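Local coordinates for secreted effector protein SopD (PDB 5CPC) that alters host cell physiology as a Salmonella effector, acting with SopB in membrane fission and macropinosome formation during invasion and contributing to replication in macrophages, at residues Asn79-Phe84 and Ile150-Gly155; Glu137-Glu142 and Met245-Ile250; Glu224-Phe229 and Ile305-Cys310. All blocks are in the same frame, centred on the assembly; numbering follows the deposited sequence.

Contact 1 of 3, residues Asn79-Phe84 and Ile150-Gly155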
loop_
_atom_site.group_PDB
_atom_site.type_symbol
_atom_site.label_atom_id
_atom_site.label_comp_id
_atom_site.label_asym_id
_atom_site.label_seq_id
_atom_site.Cartn_x
_atom_site.Cartn_y
_atom_site.Cartn_z
ATOM N N ASN A 79 -13.403 -2.308 -2.352
ATOM C CA ASN A 79 -14.302 -1.213 -1.883
ATOM C C ASN A 79 -15.044 -1.455 -0.563
ATOM O O ASN A 79 -15.470 -0.497 0.114
ATOM C CB ASN A 79 -15.334 -0.811 -2.971
ATOM C CG ASN A 79 -14.671 -0.092 -4.178
ATOM O OD1 ASN A 79 -14.004 0.918 -4.017
ATOM N ND2 ASN A 79 -14.832 -0.646 -5.354
ATOM N N LYS A 80 -15.198 -2.719 -0.180
ATOM C CA LYS A 80 -15.838 -2.994 1.118
ATOM C C LYS A 80 -15.127 -2.310 2.231
ATOM O O LYS A 80 -15.784 -1.798 3.105
ATOM C CB LYS A 80 -15.953 -4.478 1.428
ATOM C CG LYS A 80 -17.026 -5.187 0.602
ATOM C CD LYS A 80 -17.130 -6.680 0.976
ATOM C CE LYS A 80 -17.991 -7.414 -0.033
ATOM N NZ LYS A 80 -18.245 -8.825 0.445
ATOM N N ILE A 81 -13.790 -2.205 2.140
ATOM C CA ILE A 81 -13.012 -1.722 3.232
ATOM C C ILE A 81 -13.333 -0.259 3.472
ATOM O O ILE A 81 -13.701 0.126 4.603
ATOM C CB ILE A 81 -11.441 -1.967 3.074
ATOM C CG1 ILE A 81 -11.026 -3.429 2.752
ATOM C CG2 ILE A 81 -10.700 -1.380 4.250
ATOM C CD1 ILE A 81 -11.677 -4.570 3.524
ATOM N N TYR A 82 -13.197 0.586 2.443
ATOM C CA TYR A 82 -13.643 1.978 2.611
ATOM C C TYR A 82 -15.175 2.062 2.919
ATOM O O TYR A 82 -15.572 2.850 3.772
ATOM C CB TYR A 82 -13.262 2.893 1.409
ATOM C CG TYR A 82 -13.743 4.297 1.557
ATOM C CD1 TYR A 82 -14.605 4.852 0.591
ATOM C CD2 TYR A 82 -13.389 5.076 2.673
ATOM C CE1 TYR A 82 -15.086 6.186 0.708
ATOM C CE2 TYR A 82 -13.881 6.450 2.823
ATOM C CZ TYR A 82 -14.729 6.970 1.814
ATOM O OH TYR A 82 -15.244 8.232 1.893
ATOM N N ALA A 83 -15.998 1.234 2.299
ATOM C CA ALA A 83 -17.512 1.285 2.588
ATOM C C ALA A 83 -17.813 1.011 4.084
ATOM O O ALA A 83 -18.636 1.707 4.759
ATOM C CB ALA A 83 -18.251 0.293 1.737
ATOM N N PHE A 84 -17.082 0.037 4.624
ATOM C CA PHE A 84 -17.202 -0.261 6.067
ATOM C C PHE A 84 -16.839 0.958 6.918
ATOM O O PHE A 84 -17.466 1.219 7.956
ATOM C CB PHE A 84 -16.395 -1.516 6.427
ATOM C CG PHE A 84 -16.669 -2.049 7.833
ATOM C CD1 PHE A 84 -17.906 -2.541 8.177
ATOM C CD2 PHE A 84 -15.660 -2.020 8.809
ATOM C CE1 PHE A 84 -18.171 -3.018 9.466
ATOM C CE2 PHE A 84 -15.907 -2.510 10.125
ATOM C CZ PHE A 84 -17.164 -3.003 10.452
ATOM N N ILE A 150 -4.364 1.246 3.167
ATOM C CA ILE A 150 -4.121 1.543 1.770
ATOM C C ILE A 150 -5.373 1.142 0.999
ATOM O O ILE A 150 -5.738 1.819 0.045
ATOM C CB ILE A 150 -2.875 0.781 1.242
ATOM C CG1 ILE A 150 -1.595 1.331 1.926
ATOM C CG2 ILE A 150 -2.752 0.807 -0.316
ATOM C CD1 ILE A 150 -0.462 0.277 2.016
ATOM N N CYS A 151 -5.973 0.022 1.390
ATOM C CA CYS A 151 -7.248 -0.413 0.841
ATOM C C CYS A 151 -8.284 0.695 0.979
ATOM O O CYS A 151 -8.941 0.964 0.011
ATOM C CB CYS A 151 -7.741 -1.750 1.464
ATOM S SG CYS A 151 -6.830 -3.191 0.795
ATOM N N GLU A 152 -8.419 1.334 2.145
ATOM C CA GLU A 152 -9.402 2.397 2.338
ATOM C C GLU A 152 -9.177 3.511 1.317
ATOM O O GLU A 152 -10.147 4.000 0.698
ATOM C CB GLU A 152 -9.335 3.052 3.703
ATOM C CG GLU A 152 -9.062 2.052 4.812
ATOM C CD GLU A 152 -9.401 2.545 6.212
ATOM O OE1 GLU A 152 -9.598 1.648 7.093
ATOM O OE2 GLU A 152 -9.505 3.787 6.398
ATOM N N VAL A 153 -7.912 3.921 1.160
ATOM C CA VAL A 153 -7.610 5.094 0.395
ATOM C C VAL A 153 -7.914 4.799 -1.052
ATOM O O VAL A 153 -8.592 5.597 -1.726
ATOM C CB VAL A 153 -6.154 5.602 0.669
ATOM C CG1 VAL A 153 -5.683 6.594 -0.419
ATOM C CG2 VAL A 153 -6.133 6.281 1.986
ATOM N N ILE A 154 -7.499 3.619 -1.511
ATOM C CA ILE A 154 -7.706 3.200 -2.883
ATOM C C ILE A 154 -9.209 3.119 -3.192
ATOM O O ILE A 154 -9.681 3.495 -4.299
ATOM C CB ILE A 154 -7.143 1.815 -3.145
ATOM C CG1 ILE A 154 -5.610 1.826 -3.150
ATOM C CG2 ILE A 154 -7.555 1.361 -4.524
ATOM C CD1 ILE A 154 -4.952 0.422 -3.367
ATOM N N GLY A 155 -9.933 2.569 -2.206
ATOM C CA GLY A 155 -11.363 2.373 -2.307
ATOM C C GLY A 155 -12.029 3.716 -2.382
ATOM O O GLY A 155 -12.836 3.941 -3.255
HETATM O O HOH W 1 -12.627 0.062 7.527
HETATM O O HOH W 2 -11.764 0.352 0.004
#
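Asn79 meets Gly155 where the two helices lie close: their CA atoms are 4.7 Å apart, and the side-chain OD1 stands 3.3 Å from Gly155 O. Both are acceptors, so this proximity is not a bond; Gly155 O is instead hydrogen-bonded to Thr159 OG1, one turn further along the same helix. Two residues on, Ile81 supplies the apolar part. Its CG1 packs on Cys151 CB at 3.9 Å, while CG2, anti to the backbone N, touches Glu152 CG, the two side chains crossing at about a right angle. Ile81 O accepts from a water that also donates, weakly, to Glu152 OE1. Tyr82 completes the contact. Its CB lies 3.4 Å from Glu152 O and also comes near the backbone of Gly155, which has no side chain to stand between the helices. CG, anti to the backbone N (chi1 178°), is 3.7 Å from Glu152 O. Further out, CD1 comes near Gly155 C, at an oblique approach to the ring. A second water bridges the two backbones, accepting from Tyr82 N at 2.8 Å and donating to Cys151 O at 2.9 Å. Between these segments the polar links are thus water-mediated, whereas Tyr82 OH bonds directly to Trp160 NE1 further along helix 141-160. Axes approaching to 7.4 Å at a signed crossing angle of -91° identify a close, nearly perpendicular helix-helix crossing, in which helix 76-90 packs across helix 141-160 while its Lys80 and Phe84 touch strand 109-114.

Contact 2 of 3, residues Glu137-Glu142 and Met245-Ile250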
loop_
_atom_site.group_PDB
_atom_site.type_symbol
_atom_site.label_atom_id
_atom_site.label_comp_id
_atom_site.label_asym_id
_atom_site.label_seq_id
_atom_site.Cartn_x
_atom_site.Cartn_y
_atom_site.Cartn_z
ATOM N N GLU A 137 2.147 -14.413 1.088
ATOM C CA GLU A 137 2.937 -14.509 2.327
ATOM C C GLU A 137 2.201 -13.891 3.532
ATOM O O GLU A 137 1.520 -12.894 3.396
ATOM C CB GLU A 137 4.299 -13.810 2.159
ATOM C CG GLU A 137 5.322 -14.483 1.202
ATOM C CD GLU A 137 5.607 -15.957 1.497
ATOM O OE1 GLU A 137 5.764 -16.737 0.530
ATOM O OE2 GLU A 137 5.667 -16.342 2.684
ATOM N N SER A 138 2.340 -14.425 4.730
ATOM C CA SER A 138 1.513 -13.843 5.797
ATOM C C SER A 138 2.023 -12.496 6.322
ATOM O O SER A 138 3.204 -12.174 6.184
ATOM C CB SER A 138 1.114 -14.865 6.886
ATOM O OG SER A 138 2.074 -14.954 7.915
ATOM N N MET A 139 1.118 -11.648 6.813
ATOM C CA MET A 139 1.541 -10.353 7.399
ATOM C C MET A 139 1.443 -10.280 8.909
ATOM O O MET A 139 0.548 -10.853 9.515
ATOM C CB MET A 139 0.856 -9.111 6.776
ATOM C CG MET A 139 -0.273 -9.334 5.864
ATOM S SD MET A 139 -0.614 -7.967 4.672
ATOM C CE MET A 139 -1.719 -8.925 3.609
ATOM N N SER A 140 2.359 -9.548 9.519
ATOM C CA SER A 140 2.183 -9.275 10.943
ATOM C C SER A 140 0.881 -8.461 11.132
ATOM O O SER A 140 0.357 -7.903 10.153
ATOM C CB SER A 140 3.376 -8.493 11.480
ATOM O OG SER A 140 3.522 -7.302 10.744
ATOM N N ARG A 141 0.417 -8.360 12.378
ATOM C CA ARG A 141 -0.691 -7.485 12.751
ATOM C C ARG A 141 -0.476 -6.019 12.332
ATOM O O ARG A 141 -1.367 -5.428 11.728
ATOM C CB ARG A 141 -1.078 -7.646 14.229
ATOM C CG ARG A 141 -2.615 -7.781 14.447
ATOM C CD ARG A 141 -3.075 -9.121 15.084
ATOM N NE ARG A 141 -4.538 -9.239 15.329
ATOM C CZ ARG A 141 -5.445 -8.266 15.125
ATOM N NH1 ARG A 141 -5.096 -7.058 14.689
ATOM N NH2 ARG A 141 -6.728 -8.495 15.352
ATOM N N GLU A 142 0.706 -5.446 12.571
ATOM C CA GLU A 142 1.082 -4.109 11.997
ATOM C C GLU A 142 0.824 -3.949 10.492
ATOM O O GLU A 142 0.357 -2.890 10.027
ATOM C CB GLU A 142 2.635 -3.762 12.301
ATOM N N MET A 245 12.191 -5.725 5.203
ATOM C CA MET A 245 11.675 -5.479 3.887
ATOM C C MET A 245 10.144 -5.239 3.848
ATOM O O MET A 245 9.393 -5.870 4.557
ATOM C CB MET A 245 12.051 -6.595 2.941
ATOM C CG MET A 245 11.714 -6.216 1.471
ATOM S SD MET A 245 12.277 -7.379 0.212
ATOM C CE MET A 245 12.362 -8.806 1.264
ATOM N N MET A 246 9.723 -4.327 2.992
ATOM C CA MET A 246 8.329 -4.053 2.794
ATOM C C MET A 246 7.656 -5.395 2.378
ATOM O O MET A 246 8.107 -6.072 1.437
ATOM C CB MET A 246 8.157 -3.028 1.674
ATOM C CG MET A 246 6.697 -2.550 1.579
ATOM S SD MET A 246 6.362 -1.325 0.322
ATOM C CE MET A 246 6.699 0.135 1.312
ATOM N N HIS A 247 6.618 -5.762 3.132
ATOM C CA HIS A 247 5.789 -6.908 2.815
ATOM C C HIS A 247 5.356 -6.871 1.350
ATOM O O HIS A 247 4.947 -5.855 0.907
ATOM C CB HIS A 247 4.557 -6.950 3.714
ATOM C CG HIS A 247 3.871 -8.279 3.671
ATOM N ND1 HIS A 247 3.061 -8.658 2.613
ATOM C CD2 HIS A 247 3.938 -9.343 4.507
ATOM C CE1 HIS A 247 2.617 -9.886 2.831
ATOM N NE2 HIS A 247 3.123 -10.319 3.976
ATOM N N PRO A 248 5.520 -7.959 0.598
ATOM C CA PRO A 248 5.140 -7.925 -0.831
ATOM C C PRO A 248 3.648 -7.552 -1.108
ATOM O O PRO A 248 3.335 -6.969 -2.167
ATOM C CB PRO A 248 5.393 -9.370 -1.326
ATOM C CG PRO A 248 6.097 -10.119 -0.183
ATOM C CD PRO A 248 5.997 -9.282 1.071
ATOM N N CYS A 249 2.709 -7.902 -0.230
ATOM C CA CYS A 249 1.309 -7.385 -0.478
ATOM C C CYS A 249 1.235 -5.845 -0.427
ATOM O O CYS A 249 0.462 -5.223 -1.181
ATOM C CB CYS A 249 0.299 -7.970 0.489
ATOM S SG CYS A 249 0.119 -9.718 0.258
ATOM N N ILE A 250 2.040 -5.232 0.451
ATOM C CA ILE A 250 1.969 -3.799 0.621
ATOM C C ILE A 250 2.672 -3.152 -0.552
ATOM O O ILE A 250 2.093 -2.298 -1.246
ATOM C CB ILE A 250 2.438 -3.368 2.003
ATOM C CG1 ILE A 250 1.358 -3.723 3.050
ATOM C CG2 ILE A 250 2.731 -1.835 2.023
ATOM C CD1 ILE A 250 1.832 -3.669 4.488
#
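Met139 lies over one face of the His247 ring, and the arrangement joins two helix starts: His247 is the N-cap of helix 248-256, and Met139 immediately precedes Ser140, the N-cap of helix 141-160. The methionine can be followed outward. CB, 3.8 Å from both His247 NE2 and CD2, makes a CH-pi contact over the face, 4.1 Å from the ring centroid. CG stays above the same face, toward the rim on the NE2 side. SD then sits 4.3 Å from the centroid and only 15° off the normal, a Met-aromatic contact over the face. The chain is extended beyond CG, which carries CE past the ring to the CB and SG of Cys249. Along this path the methionine and histidine side chains cross at about a right angle. Pro248 CD lies over the opposite face of the imidazole, toward the rim, and the ring also meets that of Tyr278 from helix 264-283.

The edge of the ring does polar work. NE2 donates to two successive carbonyls, Ser138 O at 2.9 Å and Glu137 O at 3.1 Å. Both bonds are weak, the straighter one, to Ser138 O, having an N-H...O angle of 139°, as expected when one hydrogen is shared between acceptors that both lie in the ring plane. That NE2 carries the hydrogen and ND1 accepts is consistent with a neutral imidazole. A single side chain therefore holds the loop before helix 141-160 by two weak bonds while capping its own helix: Cys249 N donates to His247 ND1 at 3.0 Å, from a position tilted 17° out of the ring plane.

Contact 3 of 3, residues Glu224-Phe229 and Ile305-Cys310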
loop_
_atom_site.group_PDB
_atom_site.type_symbol
_atom_site.label_atom_id
_atom_site.label_comp_id
_atom_site.label_asym_id
_atom_site.label_seq_id
_atom_site.Cartn_x
_atom_site.Cartn_y
_atom_site.Cartn_z
ATOM N N GLU A 224 21.386 -1.396 -8.679
ATOM C CA GLU A 224 21.302 0.014 -9.041
ATOM C C GLU A 224 21.250 0.848 -7.740
ATOM O O GLU A 224 20.262 0.766 -6.997
ATOM C CB GLU A 224 20.073 0.311 -9.953
ATOM C CG GLU A 224 19.665 1.834 -10.068
ATOM C CD GLU A 224 20.821 2.747 -10.540
ATOM O OE1 GLU A 224 21.133 3.792 -9.895
ATOM O OE2 GLU A 224 21.426 2.429 -11.577
ATOM N N PRO A 225 22.307 1.660 -7.470
ATOM C CA PRO A 225 22.291 2.361 -6.140
ATOM C C PRO A 225 21.083 3.308 -5.909
ATOM O O PRO A 225 20.641 3.466 -4.773
ATOM C CB PRO A 225 23.601 3.119 -6.087
ATOM C CG PRO A 225 24.369 2.783 -7.459
ATOM C CD PRO A 225 23.400 2.096 -8.372
ATOM N N THR A 226 20.542 3.901 -6.964
ATOM C CA THR A 226 19.419 4.764 -6.754
ATOM C C THR A 226 18.108 4.031 -6.507
ATOM O O THR A 226 17.119 4.695 -6.185
ATOM C CB THR A 226 19.237 5.818 -7.890
ATOM O OG1 THR A 226 18.985 5.145 -9.114
ATOM C CG2 THR A 226 20.507 6.724 -8.054
ATOM N N THR A 227 18.047 2.704 -6.666
ATOM C CA THR A 227 16.751 2.025 -6.496
ATOM C C THR A 227 16.837 0.840 -5.592
ATOM O O THR A 227 15.789 0.300 -5.221
ATOM C CB THR A 227 16.151 1.446 -7.820
ATOM O OG1 THR A 227 17.113 0.559 -8.407
ATOM C CG2 THR A 227 15.805 2.511 -8.833
ATOM N N GLN A 228 18.052 0.409 -5.251
ATOM C CA GLN A 228 18.237 -0.865 -4.516
ATOM C C GLN A 228 17.505 -0.905 -3.185
ATOM O O GLN A 228 17.222 -1.975 -2.665
ATOM C CB GLN A 228 19.743 -1.069 -4.171
ATOM C CG GLN A 228 20.169 -2.517 -4.021
ATOM C CD GLN A 228 20.047 -3.240 -5.372
ATOM O OE1 GLN A 228 20.127 -2.605 -6.414
ATOM N NE2 GLN A 228 19.861 -4.563 -5.347
ATOM N N PHE A 229 17.266 0.255 -2.578
ATOM C CA PHE A 229 16.794 0.296 -1.204
ATOM C C PHE A 229 15.318 0.708 -1.021
ATOM O O PHE A 229 14.865 0.838 0.131
ATOM C CB PHE A 229 17.750 1.203 -0.427
ATOM C CG PHE A 229 19.192 0.824 -0.656
ATOM C CD1 PHE A 229 19.652 -0.446 -0.265
ATOM C CD2 PHE A 229 20.008 1.618 -1.414
ATOM C CE1 PHE A 229 20.906 -0.855 -0.565
ATOM C CE2 PHE A 229 21.286 1.251 -1.686
ATOM C CZ PHE A 229 21.768 0.002 -1.257
ATOM N N ILE A 305 19.179 7.010 -0.642
ATOM C CA ILE A 305 20.445 7.290 -1.324
ATOM C C ILE A 305 20.113 7.700 -2.736
ATOM O O ILE A 305 19.317 7.039 -3.398
ATOM C CB ILE A 305 21.288 6.004 -1.241
ATOM C CG1 ILE A 305 21.579 5.747 0.236
ATOM C CG2 ILE A 305 22.526 6.050 -2.089
ATOM C CD1 ILE A 305 22.555 4.559 0.561
ATOM N N GLY A 306 20.720 8.786 -3.209
ATOM C CA GLY A 306 20.523 9.226 -4.572
ATOM C C GLY A 306 21.878 9.433 -5.222
ATOM O O GLY A 306 22.939 9.372 -4.551
ATOM N N LYS A 307 21.851 9.711 -6.525
ATOM C CA LYS A 307 23.024 10.116 -7.248
ATOM C C LYS A 307 22.580 11.281 -8.110
ATOM O O LYS A 307 21.463 11.283 -8.633
ATOM C CB LYS A 307 23.601 8.966 -8.100
ATOM C CG LYS A 307 25.084 9.127 -8.532
ATOM C CD LYS A 307 25.557 8.028 -9.539
ATOM C CE LYS A 307 24.621 7.910 -10.790
ATOM N NZ LYS A 307 23.661 6.683 -10.706
ATOM N N ASP A 308 23.461 12.276 -8.207
ATOM C CA ASP A 308 23.260 13.509 -8.989
ATOM C C ASP A 308 21.870 14.118 -8.786
ATOM O O ASP A 308 21.270 14.582 -9.732
ATOM C CB ASP A 308 23.573 13.267 -10.489
ATOM C CG ASP A 308 25.033 12.831 -10.739
ATOM O OD1 ASP A 308 25.971 13.579 -10.330
ATOM O OD2 ASP A 308 25.254 11.747 -11.352
ATOM N N GLY A 309 21.367 14.067 -7.544
ATOM C CA GLY A 309 19.988 14.492 -7.204
ATOM C C GLY A 309 18.759 13.645 -7.592
ATOM O O GLY A 309 17.597 14.141 -7.489
ATOM N N CYS A 310 18.947 12.379 -7.993
ATOM C CA CYS A 310 17.791 11.574 -8.538
ATOM C C CYS A 310 17.246 10.283 -7.894
ATOM O O CYS A 310 16.900 9.306 -8.626
ATOM C CB CYS A 310 18.013 11.292 -10.026
ATOM S SG CYS A 310 18.033 12.807 -10.982
#
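Glu224 OE1 is gripped by both polar groups of Thr226 and faces Lys307 across the contact. Thr226 N donates to it at 3.0 Å on the anti side of the carboxylate, with an N-H...O angle of 162°; Thr226 OG1 donates at 2.7 Å from above the carboxylate plane, and the two donors come from opposite faces of that plane. Lys307 NZ, at 3.9 Å, adds a long salt bridge, a loose electrostatic approach in which the two side chains cross at about a right angle. Arg312 NH2 is bonded to the hydroxyl of Thr226 and may add to the positive surroundings of the carboxylate.

With chi1 at 62°, OG1 stands between the backbone N and the carbonyl carbon, which leaves CG2 anti to that carbon. This methyl is the part of Thr226 that packs on the other segment, 3.6 Å from Lys307 N and 3.8 Å from Lys307 CB. At the other end Ile305 CD1 reaches Phe229 CE2 at 4.2 Å, an oblique approach to the ring. Gln228 CB covers one face of that ring, 3.6 Å above its centre. Between these two patches the backbones are joined through a neighbour: Asn313 ND2 is hydrogen-bonded to both Pro225 O and Ile305 O.

The arrangement is a loop, between helix 209-215 and strand 232-237, packed on the short strand 305-306 and the flank of the type I' beta turn Lys307-Cys310 that follows; strand 305-306 is itself the parallel partner of strand 201-202.

In the fold
From the N terminus, contact 1 closes first, when helix 141-160 returns to helix 76-90 after a 65-residue excursion that includes the antiparallel sheet of strands 99-103, 109-114 and 117-123. Contact 2 opens within this span, at 137-142, and closes 102 residues later at 245-250, so the two cross. They share helix 141-160 and touch where Ile150 CD1 packs on Ile250 CG2 at 3.8 Å. Contact 3 opens before contact 2 has closed, and thus crosses it too; it joins the loop between helix 209-215 and strand 232-237 to strand 305-306 near the C terminus. Contacts 1 and 3 run in series on opposite sides of the chain's centre, their centres about 33 Å apart.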